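Local coordinates for 457aa long hypothetical protein (PDB 2CSU) that is of unknown function but contains a CoA-binding domain, a flavodoxin-like domain and a ligase-CoA domain, at residues 218-223 with 262-267. Numbering follows the deposited sequence.
Sequences KFMEVA and EAAFKQ
Phe-219 and Met-220 of helix 216-229 pack against Ala-264 and Phe-265 of helix 258-267 in an apolar contact between two neighbouring helices on one side of the mixed sheet that includes strands 205-210 and 271-273. The short segments run roughly parallel, at 31°, with their axes 9.8 Å apart. The two phenyl rings meet on the side facing the sheet, CE2 of Phe-219 lying 3.7 Å from CE1 of Phe-265. CE2 of Phe-219 comes to the edge of the Phe-265 ring, near its plane, and the ring planes are inclined at 55°. With CG anti to the backbone N (chi1 -176°), the Phe-219 ring also meets Leu-208 and Ile-210 of strand 205-210, while Phe-265 touches Ile-210 and also Val-272 of strand 271-273. Large aromatic groups therefore suit these buried positions, where helices cover the parallel part of a mixed sheet, in the alpha/beta layout of the flavodoxin-like domain. On the more exposed side, Met-220, modelled as selenomethionine, reaches across to the second helix. Its flexible chain bends at chi2 (-22°) and carries CE to 3.5 Å from CB of Ala-264 and 3.7 Å from CD1 of Phe-265. Ala-264's small side chain lets the methyl come close, though the contact is tight.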
loop_
_atom_site.group_PDB
_atom_site.type_symbol
_atom_site.label_atom_id
_atom_site.label_comp_id
_atom_site.label_asym_id
_atom_site.label_seq_id
_atom_site.Cartn_x
_atom_site.Cartn_y
_atom_site.Cartn_z
ATOM N N LYS A 218 -29.563 -16.852 8.620
ATOM C CA LYS A 218 -30.099 -16.112 7.479
ATOM C C LYS A 218 -28.963 -15.613 6.578
ATOM O O LYS A 218 -29.050 -15.670 5.349
ATOM C CB LYS A 218 -30.929 -14.927 7.978
ATOM C CG LYS A 218 -31.538 -14.082 6.877
ATOM C CD LYS A 218 -32.243 -12.853 7.451
ATOM C CE LYS A 218 -32.872 -11.990 6.351
ATOM N NZ LYS A 218 -33.491 -10.752 6.908
ATOM N N PHE A 219 -27.895 -15.135 7.208
ATOM C CA PHE A 219 -26.731 -14.627 6.499
ATOM C C PHE A 219 -26.136 -15.686 5.571
ATOM O O PHE A 219 -25.957 -15.457 4.367
ATOM C CB PHE A 219 -25.672 -14.175 7.512
ATOM C CG PHE A 219 -24.451 -13.552 6.888
ATOM C CD1 PHE A 219 -24.261 -12.169 6.930
ATOM C CD2 PHE A 219 -23.484 -14.346 6.264
ATOM C CE1 PHE A 219 -23.119 -11.586 6.360
ATOM C CE2 PHE A 219 -22.335 -13.768 5.687
ATOM C CZ PHE A 219 -22.159 -12.383 5.740
HETATM N N MSE A 220 -25.833 -16.852 6.131
HETATM C CA MSE A 220 -25.238 -17.921 5.342
HETATM C C MSE A 220 -26.105 -18.400 4.177
HETATM O O MSE A 220 -25.599 -18.620 3.076
HETATM C CB MSE A 220 -24.865 -19.102 6.245
HETATM C CG MSE A 220 -23.580 -18.884 7.047
HETATM SE SE MSE A 220 -22.474 -17.631 6.324
HETATM C CE MSE A 220 -21.488 -17.226 7.700
ATOM N N GLU A 221 -27.405 -18.547 4.404
ATOM C CA GLU A 221 -28.282 -19.011 3.341
ATOM C C GLU A 221 -28.462 -17.952 2.257
ATOM O O GLU A 221 -28.620 -18.281 1.088
ATOM C CB GLU A 221 -29.640 -19.437 3.905
ATOM C CG GLU A 221 -30.522 -20.150 2.881
ATOM C CD GLU A 221 -29.833 -21.356 2.229
ATOM O OE1 GLU A 221 -29.460 -22.313 2.952
ATOM O OE2 GLU A 221 -29.666 -21.343 0.984
ATOM N N VAL A 222 -28.441 -16.681 2.645
ATOM C CA VAL A 222 -28.557 -15.602 1.666
ATOM C C VAL A 222 -27.243 -15.567 0.875
ATOM O O VAL A 222 -27.239 -15.467 -0.345
ATOM C CB VAL A 222 -28.793 -14.231 2.360
ATOM C CG1 VAL A 222 -28.322 -13.101 1.466
ATOM C CG2 VAL A 222 -30.286 -14.053 2.670
ATOM N N ALA A 223 -26.128 -15.665 1.585
ATOM C CA ALA A 223 -24.814 -15.649 0.950
ATOM C C ALA A 223 -24.654 -16.802 -0.034
ATOM O O ALA A 223 -24.123 -16.618 -1.130
ATOM C CB ALA A 223 -23.714 -15.723 2.013
ATOM N N GLU A 262 -14.873 -18.233 9.726
ATOM C CA GLU A 262 -14.205 -18.404 8.441
ATOM C C GLU A 262 -14.729 -19.633 7.693
ATOM O O GLU A 262 -15.069 -19.580 6.518
ATOM C CB GLU A 262 -12.703 -18.547 8.698
ATOM C CG GLU A 262 -12.149 -17.417 9.567
ATOM C CD GLU A 262 -11.968 -16.176 8.723
ATOM O OE1 GLU A 262 -10.973 -16.089 8.015
ATOM O OE2 GLU A 262 -12.827 -15.297 8.781
ATOM N N ALA A 263 -14.852 -20.761 8.390
ATOM C CA ALA A 263 -15.377 -21.984 7.789
ATOM C C ALA A 263 -16.800 -21.790 7.274
ATOM O O ALA A 263 -17.156 -22.291 6.213
ATOM C CB ALA A 263 -15.332 -23.125 8.802
ATOM N N ALA A 264 -17.618 -21.069 8.030
ATOM C CA ALA A 264 -18.991 -20.800 7.615
ATOM C C ALA A 264 -19.001 -19.963 6.329
ATOM O O ALA A 264 -19.823 -20.194 5.438
ATOM C CB ALA A 264 -19.739 -20.063 8.719
ATOM N N PHE A 265 -18.096 -18.987 6.239
ATOM C CA PHE A 265 -18.025 -18.149 5.044
ATOM C C PHE A 265 -17.683 -19.003 3.837
ATOM O O PHE A 265 -18.299 -18.879 2.783
ATOM C CB PHE A 265 -16.959 -17.056 5.183
ATOM C CG PHE A 265 -17.329 -15.946 6.128
ATOM C CD1 PHE A 265 -18.624 -15.448 6.169
ATOM C CD2 PHE A 265 -16.367 -15.377 6.957
ATOM C CE1 PHE A 265 -18.956 -14.400 7.021
ATOM C CE2 PHE A 265 -16.689 -14.328 7.812
ATOM C CZ PHE A 265 -17.986 -13.839 7.844
ATOM N N LYS A 266 -16.693 -19.874 4.007
ATOM C CA LYS A 266 -16.234 -20.754 2.939
ATOM C C LYS A 266 -17.345 -21.607 2.329
ATOM O O LYS A 266 -17.465 -21.693 1.112
ATOM C CB LYS A 266 -15.126 -21.682 3.457
ATOM C CG LYS A 266 -13.892 -20.985 4.046
ATOM C CD LYS A 266 -12.998 -20.335 2.991
ATOM C CE LYS A 266 -11.681 -19.862 3.626
ATOM N NZ LYS A 266 -10.670 -19.341 2.648
ATOM N N GLN A 267 -18.154 -22.239 3.175
ATOM C CA GLN A 267 -19.235 -23.109 2.704
ATOM C C GLN A 267 -20.337 -22.374 1.948
ATOM O O GLN A 267 -20.981 -22.942 1.065
ATOM C CB GLN A 267 -19.839 -23.879 3.888
ATOM C CG GLN A 267 -18.865 -24.842 4.572
ATOM C CD GLN A 267 -18.542 -26.076 3.726
ATOM O OE1 GLN A 267 -17.479 -26.166 3.114
ATOM N NE2 GLN A 267 -19.460 -27.034 3.702
#